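Local coordinates for Sfrice_029225 (PDB 6I50), which probably acts as a secreted, homotrimeric cytokine of the tumour necrosis factor family that binds a TNF receptor, at residues F3-H9 with S153-K159; G68-V74 with S123-L129; T84-V88 with S120-A124; W87-N93 with G132-R138. All coordinates share one frame. Numbering follows the deposited sequence.

Contact 1 (F3-H9 with S153-K159)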
# COMPACT_ATOMS: atom_id res chain seq x y z
N PHE A 3 -2.98 -1.33 21.68
CA PHE A 3 -3.09 -1.16 20.23
C PHE A 3 -3.07 0.34 19.96
O PHE A 3 -4.10 1.00 19.93
CB PHE A 3 -4.36 -1.83 19.72
CG PHE A 3 -4.49 -1.82 18.22
CD1 PHE A 3 -3.43 -2.16 17.40
CD2 PHE A 3 -5.71 -1.51 17.63
CE1 PHE A 3 -3.57 -2.18 16.02
CE2 PHE A 3 -5.85 -1.52 16.25
CZ PHE A 3 -4.78 -1.86 15.45
N ILE A 4 -1.86 0.88 19.79
CA ILE A 4 -1.68 2.32 19.58
C ILE A 4 -1.84 2.57 18.08
O ILE A 4 -0.88 2.53 17.32
CB ILE A 4 -0.34 2.81 20.13
CG1 ILE A 4 -0.26 2.47 21.62
CG2 ILE A 4 -0.17 4.31 19.90
CD1 ILE A 4 0.99 2.98 22.29
N ALA A 5 -3.08 2.81 17.66
CA ALA A 5 -3.42 2.81 16.24
C ALA A 5 -4.71 3.58 16.04
O ALA A 5 -5.54 3.67 16.94
CB ALA A 5 -3.56 1.38 15.71
N ALA A 6 -4.88 4.12 14.83
CA ALA A 6 -6.08 4.87 14.49
C ALA A 6 -6.23 4.90 12.98
O ALA A 6 -5.25 4.87 12.23
CB ALA A 6 -6.02 6.30 15.06
N HIS A 7 -7.48 4.96 12.53
CA HIS A 7 -7.82 5.10 11.12
C HIS A 7 -8.83 6.22 10.98
O HIS A 7 -9.84 6.23 11.68
CB HIS A 7 -8.40 3.80 10.56
CG HIS A 7 -8.75 3.88 9.10
ND1 HIS A 7 -7.84 3.61 8.10
CD2 HIS A 7 -9.91 4.20 8.48
CE1 HIS A 7 -8.43 3.75 6.93
NE2 HIS A 7 -9.69 4.10 7.13
N PHE A 8 -8.54 7.18 10.11
CA PHE A 8 -9.42 8.31 9.85
C PHE A 8 -9.76 8.31 8.37
O PHE A 8 -8.87 8.17 7.52
CB PHE A 8 -8.75 9.63 10.24
CG PHE A 8 -8.16 9.62 11.61
CD1 PHE A 8 -8.95 9.87 12.72
CD2 PHE A 8 -6.81 9.31 11.80
CE1 PHE A 8 -8.41 9.85 13.99
CE2 PHE A 8 -6.26 9.29 13.07
CZ PHE A 8 -7.07 9.55 14.17
N HIS A 9 -11.04 8.47 8.04
CA HIS A 9 -11.44 8.38 6.64
C HIS A 9 -12.29 9.59 6.25
O HIS A 9 -12.77 10.35 7.10
CB HIS A 9 -12.17 7.06 6.32
CG HIS A 9 -13.36 6.78 7.19
ND1 HIS A 9 -13.72 5.51 7.57
CD2 HIS A 9 -14.31 7.61 7.71
CE1 HIS A 9 -14.81 5.56 8.31
NE2 HIS A 9 -15.19 6.82 8.41
N SER A 153 -10.91 7.74 0.55
CA SER A 153 -9.82 8.58 1.03
C SER A 153 -9.66 8.39 2.53
O SER A 153 -10.66 8.36 3.26
CB SER A 153 -10.05 10.06 0.71
OG SER A 153 -10.11 10.28 -0.70
N PHE A 154 -8.42 8.27 3.00
CA PHE A 154 -8.20 7.96 4.41
C PHE A 154 -6.73 8.15 4.78
O PHE A 154 -5.86 8.24 3.91
CB PHE A 154 -8.65 6.54 4.74
CG PHE A 154 -8.20 5.50 3.74
CD1 PHE A 154 -6.92 4.96 3.81
CD2 PHE A 154 -9.05 5.06 2.75
CE1 PHE A 154 -6.50 4.02 2.89
CE2 PHE A 154 -8.64 4.10 1.83
CZ PHE A 154 -7.36 3.58 1.91
N ILE A 155 -6.48 8.18 6.08
CA ILE A 155 -5.12 8.18 6.64
C ILE A 155 -5.16 7.38 7.93
O ILE A 155 -6.07 7.54 8.75
CB ILE A 155 -4.59 9.61 6.89
CG1 ILE A 155 -3.25 9.56 7.64
CG2 ILE A 155 -5.59 10.47 7.66
CD1 ILE A 155 -2.54 10.91 7.70
N GLY A 156 -4.21 6.46 8.08
CA GLY A 156 -4.18 5.60 9.25
C GLY A 156 -2.76 5.33 9.66
O GLY A 156 -1.81 5.52 8.89
N LEU A 157 -2.61 4.89 10.91
CA LEU A 157 -1.29 4.58 11.42
C LEU A 157 -1.41 3.56 12.54
O LEU A 157 -2.38 3.56 13.31
CB LEU A 157 -0.52 5.81 11.94
CG LEU A 157 -1.07 7.19 12.31
CD1 LEU A 157 -2.42 7.17 12.99
CD2 LEU A 157 -0.05 7.89 13.19
N VAL A 158 -0.39 2.70 12.63
CA VAL A 158 -0.32 1.63 13.60
C VAL A 158 1.08 1.65 14.18
O VAL A 158 2.06 1.49 13.44
CB VAL A 158 -0.62 0.25 12.98
CG1 VAL A 158 -0.54 -0.84 14.04
CG2 VAL A 158 -1.99 0.24 12.28
N LYS A 159 1.20 1.81 15.50
CA LYS A 159 2.52 1.73 16.10
C LYS A 159 3.01 0.28 16.07
O LYS A 159 2.30 -0.64 16.49
CB LYS A 159 2.50 2.25 17.53
CG LYS A 159 3.89 2.35 18.13
CD LYS A 159 3.85 2.82 19.57
CE LYS A 159 5.22 2.69 20.20
NZ LYS A 159 5.14 2.05 21.53
O HOH W 1 0.56 -0.75 18.88

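Contact 2 (G68-V74 with S123-L129)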
# COMPACT_ATOMS: atom_id res chain seq x y z
N GLY A 68 7.53 6.26 18.43
CA GLY A 68 7.86 4.92 17.97
C GLY A 68 7.91 4.86 16.46
O GLY A 68 7.79 5.88 15.76
N VAL A 69 8.10 3.64 15.97
CA VAL A 69 8.03 3.38 14.53
C VAL A 69 6.62 2.93 14.21
O VAL A 69 6.11 1.97 14.81
CB VAL A 69 9.06 2.33 14.10
CG1 VAL A 69 8.89 1.98 12.62
CG2 VAL A 69 10.46 2.84 14.35
N TYR A 70 5.97 3.65 13.30
CA TYR A 70 4.59 3.41 12.90
C TYR A 70 4.54 3.00 11.44
O TYR A 70 5.27 3.53 10.61
CB TYR A 70 3.72 4.67 13.02
CG TYR A 70 3.38 5.13 14.41
CD1 TYR A 70 4.35 5.71 15.23
CD2 TYR A 70 2.09 5.04 14.88
CE1 TYR A 70 4.03 6.16 16.49
CE2 TYR A 70 1.76 5.49 16.14
CZ TYR A 70 2.73 6.04 16.94
OH TYR A 70 2.39 6.49 18.20
N LEU A 71 3.61 2.10 11.12
CA LEU A 71 3.17 1.95 9.74
C LEU A 71 2.14 3.04 9.48
O LEU A 71 1.11 3.10 10.16
CB LEU A 71 2.57 0.57 9.50
CG LEU A 71 1.94 0.33 8.12
CD1 LEU A 71 3.02 0.28 7.04
CD2 LEU A 71 1.12 -0.96 8.13
N VAL A 72 2.43 3.93 8.54
CA VAL A 72 1.55 5.04 8.19
C VAL A 72 1.10 4.84 6.76
O VAL A 72 1.92 4.53 5.89
CB VAL A 72 2.26 6.40 8.35
CG1 VAL A 72 1.33 7.55 7.99
CG2 VAL A 72 2.80 6.57 9.77
N TYR A 73 -0.20 4.99 6.50
CA TYR A 73 -0.69 4.84 5.13
C TYR A 73 -1.69 5.95 4.83
O TYR A 73 -2.40 6.43 5.72
CB TYR A 73 -1.32 3.45 4.91
CG TYR A 73 -2.46 3.13 5.86
CD1 TYR A 73 -3.76 3.55 5.58
CD2 TYR A 73 -2.23 2.40 7.03
CE1 TYR A 73 -4.80 3.27 6.46
CE2 TYR A 73 -3.27 2.11 7.91
CZ TYR A 73 -4.55 2.55 7.61
OH TYR A 73 -5.58 2.27 8.48
N VAL A 74 -1.72 6.37 3.57
CA VAL A 74 -2.57 7.46 3.11
C VAL A 74 -3.11 7.11 1.74
O VAL A 74 -2.38 6.62 0.88
CB VAL A 74 -1.79 8.79 3.04
CG1 VAL A 74 -2.64 9.89 2.41
CG2 VAL A 74 -1.29 9.22 4.42
N SER A 123 0.01 5.52 -0.64
CA SER A 123 1.37 5.19 -0.25
C SER A 123 1.39 4.84 1.23
O SER A 123 0.48 5.19 1.99
CB SER A 123 2.36 6.32 -0.54
OG SER A 123 3.71 5.85 -0.46
N ALA A 124 2.45 4.14 1.64
CA ALA A 124 2.60 3.70 3.02
C ALA A 124 4.06 3.43 3.29
O ALA A 124 4.84 3.16 2.38
CB ALA A 124 1.76 2.45 3.30
N ALA A 125 4.44 3.52 4.57
CA ALA A 125 5.81 3.22 4.96
C ALA A 125 5.90 3.10 6.47
O ALA A 125 5.03 3.59 7.20
CB ALA A 125 6.79 4.29 4.47
N ALA A 126 6.97 2.45 6.94
CA ALA A 126 7.31 2.43 8.36
C ALA A 126 8.10 3.69 8.69
O ALA A 126 9.23 3.86 8.21
CB ALA A 126 8.11 1.17 8.70
N LEU A 127 7.52 4.57 9.50
CA LEU A 127 8.07 5.90 9.75
C LEU A 127 8.29 6.11 11.24
O LEU A 127 7.49 5.67 12.07
CB LEU A 127 7.11 6.98 9.23
CG LEU A 127 6.83 6.98 7.72
CD1 LEU A 127 5.65 7.91 7.42
CD2 LEU A 127 8.07 7.39 6.94
N PHE A 128 9.39 6.78 11.59
CA PHE A 128 9.60 7.16 12.97
C PHE A 128 8.80 8.42 13.27
O PHE A 128 8.94 9.43 12.57
CB PHE A 128 11.08 7.40 13.27
CG PHE A 128 11.31 7.96 14.64
CD1 PHE A 128 11.34 7.12 15.75
CD2 PHE A 128 11.45 9.33 14.83
CE1 PHE A 128 11.52 7.64 17.02
CE2 PHE A 128 11.64 9.85 16.09
CZ PHE A 128 11.67 9.01 17.18
N LEU A 129 7.96 8.36 14.30
CA LEU A 129 7.16 9.50 14.72
C LEU A 129 7.38 9.76 16.20
O LEU A 129 7.54 8.82 16.98
CB LEU A 129 5.67 9.26 14.46
CG LEU A 129 5.29 8.91 13.02
CD1 LEU A 129 3.82 8.55 12.92
CD2 LEU A 129 5.62 10.06 12.07

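Contact 3 (T84-V88 with S120-A124)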
# COMPACT_ATOMS: atom_id res chain seq x y z
N THR A 84 -1.68 16.05 -13.59
CA THR A 84 -0.92 15.51 -12.47
C THR A 84 -1.65 15.77 -11.17
O THR A 84 -2.09 16.89 -10.91
CB THR A 84 0.48 16.12 -12.41
OG1 THR A 84 1.19 15.84 -13.63
CG2 THR A 84 1.26 15.57 -11.23
N ILE A 85 -1.78 14.72 -10.35
CA ILE A 85 -2.28 14.83 -8.99
C ILE A 85 -1.23 14.23 -8.07
O ILE A 85 -0.62 13.20 -8.41
CB ILE A 85 -3.65 14.15 -8.82
CG1 ILE A 85 -3.66 12.75 -9.44
CG2 ILE A 85 -4.74 14.99 -9.48
CD1 ILE A 85 -3.43 11.64 -8.45
N SER A 86 -0.99 14.88 -6.94
CA SER A 86 0.07 14.43 -6.05
C SER A 86 -0.20 14.99 -4.66
O SER A 86 -0.70 16.12 -4.52
CB SER A 86 1.45 14.87 -6.56
OG SER A 86 2.48 14.49 -5.67
N TRP A 87 0.10 14.20 -3.64
CA TRP A 87 0.01 14.66 -2.26
C TRP A 87 1.33 14.42 -1.53
O TRP A 87 2.16 13.59 -1.94
CB TRP A 87 -1.15 13.99 -1.49
CG TRP A 87 -1.14 12.48 -1.42
CD1 TRP A 87 -1.94 11.62 -2.11
CD2 TRP A 87 -0.34 11.67 -0.55
NE1 TRP A 87 -1.68 10.32 -1.75
CE2 TRP A 87 -0.69 10.32 -0.79
CE3 TRP A 87 0.65 11.94 0.40
CZ2 TRP A 87 -0.09 9.25 -0.12
CZ3 TRP A 87 1.25 10.88 1.07
CH2 TRP A 87 0.88 9.55 0.80
N VAL A 88 1.51 15.17 -0.44
CA VAL A 88 2.65 15.03 0.46
C VAL A 88 2.13 14.90 1.88
O VAL A 88 1.12 15.51 2.25
CB VAL A 88 3.63 16.21 0.35
CG1 VAL A 88 4.46 16.09 -0.93
CG2 VAL A 88 2.89 17.53 0.39
N SER A 120 -6.99 7.08 -7.49
CA SER A 120 -6.62 6.99 -6.09
C SER A 120 -5.10 6.91 -5.98
O SER A 120 -4.45 6.19 -6.74
CB SER A 120 -7.29 5.77 -5.43
OG SER A 120 -6.98 4.56 -6.09
N CYS A 121 -4.53 7.69 -5.06
CA CYS A 121 -3.09 7.77 -4.89
C CYS A 121 -2.78 7.27 -3.49
O CYS A 121 -3.09 7.95 -2.51
CB CYS A 121 -2.57 9.20 -5.10
SG CYS A 121 -0.87 9.33 -5.76
N PHE A 122 -2.18 6.08 -3.40
CA PHE A 122 -1.91 5.41 -2.13
C PHE A 122 -0.41 5.32 -1.89
O PHE A 122 0.36 5.03 -2.82
CB PHE A 122 -2.52 4.00 -2.12
CG PHE A 122 -2.22 3.22 -0.87
CD1 PHE A 122 -1.00 2.56 -0.70
CD2 PHE A 122 -3.17 3.13 0.13
CE1 PHE A 122 -0.72 1.87 0.46
CE2 PHE A 122 -2.91 2.43 1.30
CZ PHE A 122 -1.68 1.80 1.46
N SER A 123 0.01 5.52 -0.64
CA SER A 123 1.37 5.19 -0.25
C SER A 123 1.39 4.84 1.23
O SER A 123 0.48 5.19 1.99
CB SER A 123 2.36 6.32 -0.54
OG SER A 123 3.71 5.85 -0.46
N ALA A 124 2.45 4.14 1.64
CA ALA A 124 2.60 3.70 3.02
C ALA A 124 4.06 3.43 3.29
O ALA A 124 4.84 3.16 2.38
CB ALA A 124 1.76 2.45 3.30

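Contact 4 (W87-N93 with G132-R138)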
# COMPACT_ATOMS: atom_id res chain seq x y z
N TRP A 87 0.10 14.20 -3.64
CA TRP A 87 0.01 14.66 -2.26
C TRP A 87 1.33 14.42 -1.53
O TRP A 87 2.16 13.59 -1.94
CB TRP A 87 -1.15 13.99 -1.49
CG TRP A 87 -1.14 12.48 -1.42
CD1 TRP A 87 -1.94 11.62 -2.11
CD2 TRP A 87 -0.34 11.67 -0.55
NE1 TRP A 87 -1.68 10.32 -1.75
CE2 TRP A 87 -0.69 10.32 -0.79
CE3 TRP A 87 0.65 11.94 0.40
CZ2 TRP A 87 -0.09 9.25 -0.12
CZ3 TRP A 87 1.25 10.88 1.07
CH2 TRP A 87 0.88 9.55 0.80
N VAL A 88 1.51 15.17 -0.44
CA VAL A 88 2.65 15.03 0.46
C VAL A 88 2.13 14.90 1.88
O VAL A 88 1.12 15.51 2.25
CB VAL A 88 3.63 16.21 0.35
CG1 VAL A 88 4.46 16.09 -0.93
CG2 VAL A 88 2.89 17.53 0.39
N LEU A 89 2.82 14.09 2.68
CA LEU A 89 2.53 13.94 4.10
C LEU A 89 3.49 14.83 4.87
O LEU A 89 4.70 14.62 4.82
CB LEU A 89 2.69 12.48 4.52
CG LEU A 89 2.45 12.21 6.00
CD1 LEU A 89 0.99 12.48 6.36
CD2 LEU A 89 2.83 10.78 6.38
N HIS A 90 2.96 15.84 5.56
CA HIS A 90 3.78 16.83 6.26
C HIS A 90 3.79 16.54 7.76
O HIS A 90 2.74 16.37 8.37
CB HIS A 90 3.25 18.24 6.03
CG HIS A 90 3.59 18.79 4.68
ND1 HIS A 90 2.79 19.70 4.02
CD2 HIS A 90 4.65 18.57 3.88
CE1 HIS A 90 3.34 20.01 2.86
NE2 HIS A 90 4.48 19.33 2.75
N ARG A 91 4.99 16.52 8.34
CA ARG A 91 5.16 16.35 9.77
C ARG A 91 5.61 17.66 10.40
O ARG A 91 6.56 18.29 9.93
CB ARG A 91 6.19 15.25 10.07
CG ARG A 91 6.21 14.82 11.53
CD ARG A 91 7.49 15.23 12.22
NE ARG A 91 8.67 14.71 11.54
CZ ARG A 91 9.14 13.47 11.69
NH1 ARG A 91 10.22 13.09 11.03
NH2 ARG A 91 8.52 12.61 12.50
N THR A 92 4.91 18.08 11.45
CA THR A 92 5.27 19.26 12.21
C THR A 92 5.37 18.87 13.68
O THR A 92 4.83 17.85 14.12
CB THR A 92 4.25 20.40 12.04
OG1 THR A 92 2.94 19.91 12.32
CG2 THR A 92 4.29 20.95 10.61
N ASN A 93 6.08 19.70 14.44
CA ASN A 93 6.30 19.44 15.86
C ASN A 93 6.84 20.73 16.45
O ASN A 93 7.48 21.52 15.76
CB ASN A 93 7.28 18.28 16.07
CG ASN A 93 7.41 17.87 17.53
OD1 ASN A 93 7.92 18.62 18.34
ND2 ASN A 93 6.98 16.65 17.85
N GLY A 132 3.84 14.24 20.12
CA GLY A 132 3.72 15.64 19.80
C GLY A 132 3.77 15.97 18.32
O GLY A 132 3.48 17.12 17.95
N ASP A 133 4.12 15.02 17.47
CA ASP A 133 4.07 15.26 16.03
C ASP A 133 2.64 15.48 15.58
O ASP A 133 1.70 14.87 16.10
CB ASP A 133 4.64 14.07 15.26
CG ASP A 133 6.16 14.03 15.26
OD1 ASP A 133 6.81 14.93 15.83
OD2 ASP A 133 6.71 13.07 14.67
N ARG A 134 2.48 16.36 14.59
CA ARG A 134 1.24 16.47 13.83
C ARG A 134 1.52 16.05 12.39
O ARG A 134 2.58 16.36 11.83
CB ARG A 134 0.68 17.90 13.86
CG ARG A 134 -0.27 18.17 15.01
CD ARG A 134 0.42 18.09 16.36
NE ARG A 134 -0.39 18.72 17.41
CZ ARG A 134 0.03 18.92 18.65
NH1 ARG A 134 1.24 18.54 19.03
NH2 ARG A 134 -0.78 19.51 19.53
N LEU A 135 0.57 15.32 11.81
CA LEU A 135 0.66 14.87 10.42
C LEU A 135 -0.51 15.46 9.65
O LEU A 135 -1.66 15.36 10.09
CB LEU A 135 0.63 13.35 10.31
CG LEU A 135 1.73 12.60 11.06
CD1 LEU A 135 1.50 11.10 10.93
CD2 LEU A 135 3.10 12.98 10.53
N ALA A 136 -0.21 16.05 8.49
CA ALA A 136 -1.24 16.55 7.58
C ALA A 136 -0.92 16.09 6.17
O ALA A 136 0.25 15.92 5.81
CB ALA A 136 -1.33 18.08 7.61
N VAL A 137 -1.96 15.90 5.37
CA VAL A 137 -1.82 15.59 3.95
C VAL A 137 -2.17 16.85 3.17
O VAL A 137 -3.26 17.41 3.34
CB VAL A 137 -2.72 14.42 3.53
CG1 VAL A 137 -2.38 14.00 2.11
CG2 VAL A 137 -2.56 13.24 4.48
N ARG A 138 -1.26 17.29 2.31
CA ARG A 138 -1.52 18.41 1.41
C ARG A 138 -1.31 17.96 -0.03
O ARG A 138 -0.50 17.08 -0.30
CB ARG A 138 -0.59 19.60 1.70
CG ARG A 138 -0.92 20.35 2.97
CD ARG A 138 -0.04 21.60 3.14
NE ARG A 138 -0.44 22.34 4.33
CZ ARG A 138 -0.05 22.03 5.57
NH1 ARG A 138 0.76 21.00 5.77
NH2 ARG A 138 -0.47 22.74 6.60

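Contact 1 (F3-H9 with S153-K159)
In the TNF jelly roll the N- and C-terminal strands pair antiparallel in the inner sheet; here Ala-5 to His-9 runs against Phe-154 to Lys-159, axes 4.6 Å apart at 175°. Two reciprocal pairs of backbone hydrogen bonds join the strands: Ala-6 N to Leu-157 O and Leu-157 N to Ala-6 O, both 3.0 Å, then Phe-8 N to Ile-155 O and Ile-155 N to Phe-8 O, both 2.8 Å. At the Ile-4/Lys-159 end, where Ile-4 centres an inverse gamma turn, Lys-159 N donates to Ile-4 O at 2.9 Å. In the non-hydrogen-bonded pair His-7/Gly-156 the backbone groups turn apart: His-7 bonds to Ala-43 and, through its N, to Thr-46 OG1, and Gly-156 to Tyr-73. His-7 ND1 bonds to Tyr-73 OH, and Lys-159 NZ salt-bridges Asp-162. Apolar contacts line both faces, Phe-3 CE1 to Val-158 CG1 at 3.9 Å and Ala-6 CB to Leu-157 CD1 at 4.2 Å. Phe-154 packs on Ala-124 of the second subunit, placing the face with His-7, Phe-154 and Val-158 at the trimer interface. A water bridges the strand ends, accepting from Ile-4 N at 3.1 Å and donating to Lys-159 O at 3.0 Å.

Contact 2 (G68-V74 with S123-L129)
The edge strand 117-129 of the inner, trimer-forming TNF jelly-roll sheet pairs antiparallel with its neighbour 68-80, axes 4.4 Å apart at closest approach and at 147°, reflecting sheet twist. Gly-68 opens the pairing with reciprocal bonds to Leu-129, N to O and O to N both 2.9 Å. Val-69 sits opposite Phe-128, sends CG1 to Ala-126 CB at 4.1 Å and packs on Trp-45 of the third subunit. Tyr-70 exchanges bonds with Leu-127 and lays CD1 3.7 Å from Leu-129 CD1, while its hydroxyl bonds to His-66 O. Leu-71 faces the other way, onto Leu-71 of the second subunit, so this face, with Val-69, Tyr-73 and Ala-124, borders the trimer interface. Val-72 turns back to the sandwich interior, its CB 3.8 Å from Leu-127 CD1, and pairs with Ala-125, Val-72 N to Ala-125 O 2.9 Å and Ala-125 N to Val-72 O 3.0 Å. Tyr-73 opposes Ala-124, CB to CB 3.6 Å, and its hydroxyl meets His-7 of its own chain and the backbone N of Ala-126 of the second subunit. Val-74 closes the run: Val-74 N reaches Ser-123 O, and Ser-123 N reaches Val-74 O, both at 3.0 Å.

Contact 3 (T84-V88 with S120-A124)
Here the two sheets of the TNF beta-sandwich face each other: strand 84-88 belongs to the outer sheet and strand 120-124 to the inner one. Their axes approach to 8.3 Å and cross at -33°, too far for backbone pairing, so side chains bridge the gap and bury 223 Å² in all. One hydrogen bond spans it, from Trp-87 NE1 to Cys-121 O, 2.9 Å long with a nearly straight N-H...O angle of 170°. The indole is thus directed edge-on at the opposite backbone, and Ser-123 N also lies near its plane, 3.8 Å from Trp-87 CZ2. Van der Waals packing fills the space beside this bond. Trp-87 CD1 lies 3.9 Å from Cys-121 CB, Ile-85 CD1 touches the same CB at 4.2 Å, and Trp-87 CH2 comes within 3.8 Å of Ser-123 CB. On the inner sheet's other side, Phe-122 points away from strand 84-88 and meets Phe-122 of both neighbouring subunits edge-to-face, at the trimer interface. Covalent and sulfur interactions complete the group. Cys-121 is disulfide-bonded to Cys-105 on strand 100-108, which neighbours strand 84-92, so the bond also ties the two sheets together. The sulfur makes an oblique sulfur-aromatic contact with the tryptophan: Cys-121 SG is 4.9 Å from the centroid of the Trp-87 five-membered ring, 44° off its normal.

Contact 4 (W87-N93 with G132-R138)
Strands 87-92 and 134-138 lie side by side in the outer sheet of the TNF jelly roll, antiparallel at 157° with axes 4.6 Å apart. Three hydrogen-bonded pairs set the register: Val-88 with Arg-138, His-90 with Ala-136 and Thr-92 with Arg-134. Within them His-90 N to Ala-136 O is short at 2.7 Å, and its return bond, Ala-136 N to His-90 O, is 3.0 Å. Gly-132 precedes the strand with a positive phi of 94°, a backbone conformation easily reached by glycine. Leu-89, Leu-135 and Val-137 point into the sandwich, Leu-89 CD1 lying 4.1 Å from both Leu-135 CB and Val-137 CG2; Leu-89 also touches Val-72 of the inner sheet. The opposite face carries polar groups: Arg-138 NH1 donates to His-90 ND1 at 3.0 Å, while Arg-138 NE bonds to Asp-34 O. At the far end, on the same face as Leu-135, Arg-91 reaches Asp-133, Glu-100 through a second salt bridge, and Phe-128 O on the inner sheet. Asp-133 divides its carboxylate between two partners in the neighbouring segment: OD2 forms a salt bridge with Arg-91 NH2 at 2.9 Å, and OD1 accepts from Asn-93 ND2 at 2.7 Å.

Overall arrangement
Contacts 1 and 2 are neighbouring pairings in the inner sheet, their centres 10 Å apart, joined by Val-158 O to Leu-71 N at 2.9 Å and His-7 ND1 to Tyr-73 OH at 2.7 Å. Contact 4 lies in the outer sheet, and contact 3 spans the sandwich between them, sharing Ser-123 and Ala-124 with contact 2 and Trp-87 and Val-88 with contact 4. The core closes where Val-74 CB meets Trp-87 CH2 at 3.6 Å and Ile-155 CD1 meets Val-137 CG2 at 4.0 Å. Contacts 1, 2 and 3 all touch the second subunit, whereas no other chain of the trimer touches contact 4.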